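PDB 6GKV: coclaurine N-methyltransferase from Coptis japonica, which catalyses the S-adenosyl-L-methionine-dependent N-methylation of coclaurine and related tetrahydroisoquinolines, a step in plant alkaloid biosynthesis. Local coordinates for residues Trp38-Thr43 with Cys229-Ala234; Ala33-Trp38 with Glu238-Asp243. One frame throughout, in Å; residues are numbered along the deposited sequence.

Interaction 1: Trp38-Thr43 with Cys229-Ala234; sequences WGYKPT and CHKTFA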
loop_
_atom_site.group_PDB
_atom_site.type_symbol
_atom_site.label_atom_id
_atom_site.label_comp_id
_atom_site.label_asym_id
_atom_site.label_seq_id
_atom_site.Cartn_x
_atom_site.Cartn_y
_atom_site.Cartn_z
ATOM N N TRP A 38 7.282 -18.667 2.976
ATOM C CA TRP A 38 6.839 -18.731 1.596
ATOM C C TRP A 38 6.324 -17.362 1.158
ATOM O O TRP A 38 6.459 -16.974 -0.002
ATOM C CB TRP A 38 5.758 -19.813 1.469
ATOM C CG TRP A 38 4.930 -19.777 0.229
ATOM C CD1 TRP A 38 5.084 -20.558 -0.879
ATOM C CD2 TRP A 38 3.790 -18.936 -0.025
ATOM N NE1 TRP A 38 4.123 -20.247 -1.814
ATOM C CE2 TRP A 38 3.314 -19.257 -1.313
ATOM C CE3 TRP A 38 3.143 -17.917 0.703
ATOM C CZ2 TRP A 38 2.216 -18.605 -1.891
ATOM C CZ3 TRP A 38 2.057 -17.273 0.130
ATOM C CH2 TRP A 38 1.609 -17.610 -1.154
ATOM N N GLY A 39 5.754 -16.632 2.111
ATOM C CA GLY A 39 5.235 -15.299 1.868
ATOM C C GLY A 39 6.231 -14.157 1.725
ATOM O O GLY A 39 6.140 -13.384 0.771
ATOM N N TYR A 40 7.165 -14.017 2.663
ATOM C CA TYR A 40 8.138 -12.920 2.579
ATOM C C TYR A 40 9.122 -13.133 1.423
ATOM O O TYR A 40 9.467 -14.270 1.088
ATOM C CB TYR A 40 8.897 -12.741 3.907
ATOM C CG TYR A 40 8.076 -12.021 4.969
ATOM C CD1 TYR A 40 7.599 -10.711 4.773
ATOM C CD2 TYR A 40 7.791 -12.645 6.174
ATOM C CE1 TYR A 40 6.837 -10.063 5.765
ATOM C CE2 TYR A 40 7.046 -12.013 7.155
ATOM C CZ TYR A 40 6.568 -10.737 6.957
ATOM O OH TYR A 40 5.803 -10.183 7.972
ATOM N N LYS A 41 9.565 -12.030 0.811
ATOM C CA LYS A 41 10.481 -12.106 -0.324
ATOM C C LYS A 41 11.806 -11.416 -0.013
ATOM O O LYS A 41 11.865 -10.443 0.746
ATOM C CB LYS A 41 9.846 -11.494 -1.573
ATOM C CG LYS A 41 8.669 -12.291 -2.135
ATOM C CD LYS A 41 9.088 -13.695 -2.529
ATOM C CE LYS A 41 7.883 -14.546 -2.930
ATOM N NZ LYS A 41 8.234 -15.982 -3.230
ATOM N N PRO A 42 12.892 -11.920 -0.595
ATOM C CA PRO A 42 14.179 -11.344 -0.192
ATOM C C PRO A 42 14.387 -9.909 -0.709
ATOM O O PRO A 42 15.154 -9.160 -0.109
ATOM C CB PRO A 42 15.213 -12.326 -0.783
ATOM C CG PRO A 42 14.467 -13.134 -1.807
ATOM C CD PRO A 42 13.033 -13.151 -1.389
ATOM N N THR A 43 13.710 -9.518 -1.779
ATOM C CA THR A 43 13.789 -8.128 -2.233
ATOM C C THR A 43 12.415 -7.487 -2.233
ATOM O O THR A 43 11.420 -8.158 -2.503
ATOM C CB THR A 43 14.361 -8.021 -3.637
ATOM O OG1 THR A 43 13.451 -8.633 -4.551
ATOM C CG2 THR A 43 15.693 -8.733 -3.728
ATOM N N CYS A 229 -6.087 -9.681 7.279
ATOM C CA CYS A 229 -5.004 -9.601 6.300
ATOM C C CYS A 229 -3.706 -10.144 6.860
ATOM O O CYS A 229 -3.624 -10.457 8.058
ATOM C CB CYS A 229 -4.798 -8.158 5.869
ATOM S SG CYS A 229 -4.188 -7.162 7.231
ATOM N N HIS A 230 -2.702 -10.289 5.994
ATOM C CA HIS A 230 -1.335 -10.271 6.478
ATOM C C HIS A 230 -0.742 -8.903 6.151
ATOM O O HIS A 230 -1.040 -8.322 5.106
ATOM C CB HIS A 230 -0.474 -11.375 5.875
ATOM C CG HIS A 230 0.935 -11.343 6.391
ATOM N ND1 HIS A 230 1.940 -10.647 5.759
ATOM C CD2 HIS A 230 1.480 -11.861 7.524
ATOM C CE1 HIS A 230 3.061 -10.775 6.459
ATOM N NE2 HIS A 230 2.806 -11.505 7.530
ATOM N N LYS A 231 0.100 -8.384 7.027
ATOM C CA LYS A 231 0.530 -6.990 6.885
ATOM C C LYS A 231 1.260 -6.716 5.567
ATOM O O LYS A 231 1.206 -5.612 5.047
ATOM C CB LYS A 231 1.410 -6.581 8.060
ATOM C CG LYS A 231 2.830 -7.160 8.073
ATOM C CD LYS A 231 3.635 -6.464 9.184
ATOM C CE LYS A 231 4.882 -7.232 9.581
ATOM N NZ LYS A 231 5.370 -6.797 10.923
ATOM N N THR A 232 1.876 -7.733 4.978
ATOM C CA THR A 232 2.710 -7.504 3.794
ATOM C C THR A 232 2.296 -8.242 2.520
ATOM O O THR A 232 2.154 -7.619 1.462
ATOM C CB THR A 232 4.126 -7.890 4.115
ATOM O OG1 THR A 232 4.519 -7.161 5.276
ATOM C CG2 THR A 232 5.057 -7.594 2.950
ATOM N N PHE A 233 2.125 -9.562 2.604
ATOM C CA PHE A 233 1.822 -10.313 1.393
ATOM C C PHE A 233 0.357 -10.721 1.312
ATOM O O PHE A 233 -0.419 -10.527 2.249
ATOM C CB PHE A 233 2.756 -11.538 1.235
ATOM C CG PHE A 233 2.818 -12.477 2.430
ATOM C CD1 PHE A 233 1.854 -13.456 2.623
ATOM C CD2 PHE A 233 3.904 -12.444 3.305
ATOM C CE1 PHE A 233 1.931 -14.339 3.697
ATOM C CE2 PHE A 233 3.987 -13.334 4.381
ATOM C CZ PHE A 233 2.995 -14.274 4.574
ATOM N N ALA A 234 -0.039 -11.224 0.155
ATOM C CA ALA A 234 -1.423 -11.611 -0.051
ATOM C C ALA A 234 -1.435 -12.978 -0.708
ATOM O O ALA A 234 -0.465 -13.345 -1.386
ATOM C CB ALA A 234 -2.160 -10.578 -0.908
#
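Phe233 presses a ring face onto Gly39 and an edge onto Tyr40, forming with His230 an aromatic cluster where helix 21-39 ends beside the exit of strand 221-230 from the sheet of this CFA/CMAS-family methyltransferase. From its root outward, Phe233 CB lies 3.9 Å from Gly39 O. Phe233 CG stands between the backbone N and the carbonyl carbon (chi1 53°), 3.8 Å from Gly39 CA. CD2 comes to 3.3 Å from Gly39 C, while CE2 passes over the centre of one Tyr40 face, the two ring planes at 88°. CZ, the tip, still lies within contact of Gly39 CA. That CA sits over the middle of the phenyl face, 3.4 Å from the Phe233 ring centroid, a CH-pi contact made possible by the lack of a side chain on Gly39. The opposite face carries His230 ND1, 3.6 Å above the Phe233 plane and offset toward the rim, so the ring is sandwiched. An alanine at Phe233 would probably leave Gly39 CA and the Tyr40 face without their aromatic partner and open a gap beside His230.

Tyr40 fills out the rest of the contact. Thr232 OG1 reaches Tyr40 CE1 at the ring edge, 3.7 Å away. His230 presents an edge to the tyrosine in an offset edge-to-face pair, planes at 72°, with His230 CE1 3.5 Å from Tyr40 CZ. Their polar tips converge on a third residue: Glu341 OE1 is hydrogen-bonded to both Tyr40 OH and His230 NE2. Lys231 CE lies 3.5 Å from Tyr40 OH, and its NZ is hydrogen-bonded to Glu340 O.

Interaction 2: Ala33-Trp38 with Glu238-Asp243; sequences ARRLQW and EPLDDD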
loop_
_atom_site.group_PDB
_atom_site.type_symbol
_atom_site.label_atom_id
_atom_site.label_comp_id
_atom_site.label_asym_id
_atom_site.label_seq_id
_atom_site.Cartn_x
_atom_site.Cartn_y
_atom_site.Cartn_z
ATOM N N ALA A 33 4.771 -20.567 10.499
ATOM C CA ALA A 33 6.180 -20.293 10.232
ATOM C C ALA A 33 6.499 -20.519 8.767
ATOM O O ALA A 33 7.108 -19.680 8.121
ATOM C CB ALA A 33 7.066 -21.174 11.102
ATOM N N ARG A 34 6.052 -21.650 8.236
ATOM C CA ARG A 34 6.343 -21.988 6.851
ATOM C C ARG A 34 5.610 -21.099 5.839
ATOM O O ARG A 34 6.087 -20.938 4.714
ATOM C CB ARG A 34 5.994 -23.443 6.574
ATOM C CG ARG A 34 6.904 -24.487 7.232
ATOM C CD ARG A 34 6.397 -25.908 6.908
ATOM N NE ARG A 34 6.518 -26.203 5.482
ATOM C CZ ARG A 34 5.526 -26.610 4.693
ATOM N NH1 ARG A 34 4.299 -26.796 5.171
ATOM N NH2 ARG A 34 5.773 -26.834 3.411
ATOM N N ARG A 35 4.449 -20.556 6.213
ATOM C CA ARG A 35 3.711 -19.669 5.311
ATOM C C ARG A 35 4.417 -18.311 5.265
ATOM O O ARG A 35 4.595 -17.726 4.192
ATOM C CB ARG A 35 2.249 -19.500 5.743
ATOM C CG ARG A 35 1.425 -18.623 4.773
ATOM C CD ARG A 35 0.450 -19.487 4.022
ATOM N NE ARG A 35 0.655 -19.442 2.589
ATOM C CZ ARG A 35 0.118 -20.306 1.740
ATOM N NH1 ARG A 35 0.359 -20.194 0.438
ATOM N NH2 ARG A 35 -0.652 -21.280 2.199
ATOM N N LEU A 36 4.844 -17.823 6.428
ATOM C CA LEU A 36 5.666 -16.619 6.483
ATOM C C LEU A 36 6.893 -16.746 5.577
ATOM O O LEU A 36 7.287 -15.801 4.888
ATOM C CB LEU A 36 6.103 -16.334 7.915
ATOM C CG LEU A 36 4.981 -15.893 8.855
ATOM C CD1 LEU A 36 5.591 -15.354 10.135
ATOM C CD2 LEU A 36 4.088 -14.855 8.201
ATOM N N GLN A 37 7.481 -17.928 5.569
ATOM C CA GLN A 37 8.718 -18.155 4.836
ATOM C C GLN A 37 8.441 -18.137 3.342
ATOM O O GLN A 37 9.244 -17.658 2.548
ATOM C CB GLN A 37 9.343 -19.486 5.262
ATOM C CG GLN A 37 10.598 -19.885 4.519
ATOM C CD GLN A 37 11.809 -19.108 4.968
ATOM O OE1 GLN A 37 12.055 -18.956 6.169
ATOM N NE2 GLN A 37 12.583 -18.609 4.005
ATOM N N TRP A 38 7.282 -18.667 2.976
ATOM C CA TRP A 38 6.839 -18.731 1.596
ATOM C C TRP A 38 6.324 -17.362 1.158
ATOM O O TRP A 38 6.459 -16.974 -0.002
ATOM C CB TRP A 38 5.758 -19.813 1.469
ATOM C CG TRP A 38 4.930 -19.777 0.229
ATOM C CD1 TRP A 38 5.084 -20.558 -0.879
ATOM C CD2 TRP A 38 3.790 -18.936 -0.025
ATOM N NE1 TRP A 38 4.123 -20.247 -1.814
ATOM C CE2 TRP A 38 3.314 -19.257 -1.313
ATOM C CE3 TRP A 38 3.143 -17.917 0.703
ATOM C CZ2 TRP A 38 2.216 -18.605 -1.891
ATOM C CZ3 TRP A 38 2.057 -17.273 0.130
ATOM C CH2 TRP A 38 1.609 -17.610 -1.154
ATOM N N GLU A 238 -4.748 -21.541 -0.501
ATOM C CA GLU A 238 -4.478 -22.854 -1.108
ATOM C C GLU A 238 -3.202 -23.435 -0.497
ATOM O O GLU A 238 -2.290 -22.689 -0.194
ATOM C CB GLU A 238 -4.290 -22.759 -2.630
ATOM C CG GLU A 238 -5.322 -21.939 -3.384
ATOM C CD GLU A 238 -4.882 -21.583 -4.810
ATOM O OE1 GLU A 238 -3.686 -21.766 -5.138
ATOM O OE2 GLU A 238 -5.736 -21.115 -5.601
ATOM N N PRO A 239 -3.118 -24.773 -0.340
ATOM C CA PRO A 239 -1.968 -25.393 0.353
ATOM C C PRO A 239 -0.588 -24.995 -0.202
ATOM O O PRO A 239 -0.442 -24.900 -1.423
ATOM C CB PRO A 239 -2.213 -26.899 0.150
ATOM C CG PRO A 239 -3.693 -27.005 -0.021
ATOM C CD PRO A 239 -4.114 -25.776 -0.771
ATOM N N LEU A 240 0.389 -24.770 0.683
ATOM C CA LEU A 240 1.767 -24.504 0.261
ATOM C C LEU A 240 2.273 -25.648 -0.568
ATOM O O LEU A 240 2.685 -25.495 -1.718
ATOM C CB LEU A 240 2.703 -24.340 1.451
ATOM C CG LEU A 240 2.519 -23.151 2.363
ATOM C CD1 LEU A 240 3.328 -23.345 3.620
ATOM C CD2 LEU A 240 3.019 -21.999 1.605
ATOM N N ASP A 241 2.251 -26.805 0.080
ATOM C CA ASP A 241 2.631 -28.067 -0.510
ATOM C C ASP A 241 1.796 -29.164 0.155
ATOM O O ASP A 241 0.948 -28.870 1.000
ATOM C CB ASP A 241 4.128 -28.319 -0.336
ATOM C CG ASP A 241 4.569 -28.293 1.120
ATOM O OD1 ASP A 241 3.726 -28.139 2.034
ATOM O OD2 ASP A 241 5.779 -28.447 1.358
ATOM N N ASP A 242 2.045 -30.417 -0.218
ATOM C CA ASP A 242 1.294 -31.548 0.312
ATOM C C ASP A 242 1.373 -31.671 1.834
ATOM O O ASP A 242 0.418 -32.123 2.466
ATOM C CB ASP A 242 1.783 -32.839 -0.338
ATOM C CG ASP A 242 1.493 -32.883 -1.823
ATOM O OD1 ASP A 242 0.310 -33.067 -2.184
ATOM O OD2 ASP A 242 2.439 -32.724 -2.624
ATOM N N ASP A 243 2.501 -31.260 2.418
ATOM C CA ASP A 243 2.674 -31.310 3.867
ATOM C C ASP A 243 1.910 -30.211 4.610
ATOM O O ASP A 243 1.870 -30.205 5.839
ATOM C CB ASP A 243 4.159 -31.254 4.233
ATOM C CG ASP A 243 4.911 -32.524 3.836
ATOM O OD1 ASP A 243 5.206 -32.703 2.636
ATOM O OD2 ASP A 243 5.202 -33.352 4.725
#
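Arg34 and Arg35 start on different courses toward Leu240: Arg34 CG stands anti to the carbonyl carbon (chi1 -70°), whereas Arg35 CG stands anti to the backbone N (chi1 -177°). Arg34 then bends at chi3, which turns NE, and Arg35 at chi2 and chi3, which turn CD and NE; the two guanidinium groups end on opposite sides of the leucine side chain. The contact joins helix 21-39 to the irregular loop between strands 235-236 and 257-258.

The two leucine methyls have separate tasks. Leu240 CD1 lies over the Arg34 guanidinium, toward its rim, 3.9 Å from Arg34 NH1. Leu240 CD2 is centred over the Arg35 guanidinium, 3.3 Å above its plane. The same Leu240 CD2 is also a CH-pi donor to Trp38, 3.5 Å from the centroid of the Trp38 five-membered ring. Arg35 NH1 occupies that same indole face, 3.2 Å above the Trp38 plane, in a cation-pi pair within the helix.

The rims of the guanidiniums do the polar work. Arg35 NH2 donates to the backbone Glu238 O at 3.2 Å, with an N-H...O angle of 158° and the acceptor close to the guanidinium plane. Arg34 NH2 makes a salt bridge with Asp241, 2.6 Å from Asp241 OD2, and its hydrogen bond goes to Asp241 OD1 at 2.8 Å, on the syn side but out of the carboxylate plane. Glu31 is a second acid partner, bound to Arg34 NH1, and Asp243 pairs instead with Lys3.

One nitrogen of Arg34 therefore serves both carboxylate oxygens of Asp241. With Glu31 at the other terminal nitrogen, the arginine charge is probably well balanced, while both cationic groups keep a face for apolar packing on Leu240.

Overall arrangement
Helix 21-39 serves both contacts: interaction 2 uses its last two turns against the 238-243 loop, interaction 1 its end and the residues that follow. Their centres lie 12 Å apart, and Trp38 belongs to both segments. In sequence, interaction 1 is nested within the chain loop that interaction 2 closes. They also touch directly, since Leu36 CD2 packs 3.6 Å from His230 NE2 and Phe233 CZ lies 3.8 Å from Arg35 O. Neither contact lines the annotated pockets, yet the bound N-methylheliamine is near: about 9 Å from the side chain of His230 and about 10 Å from that of Arg35. Together they join the end of helix 21-39 to the end of strand 221-230 and to the loop after strand 235-236.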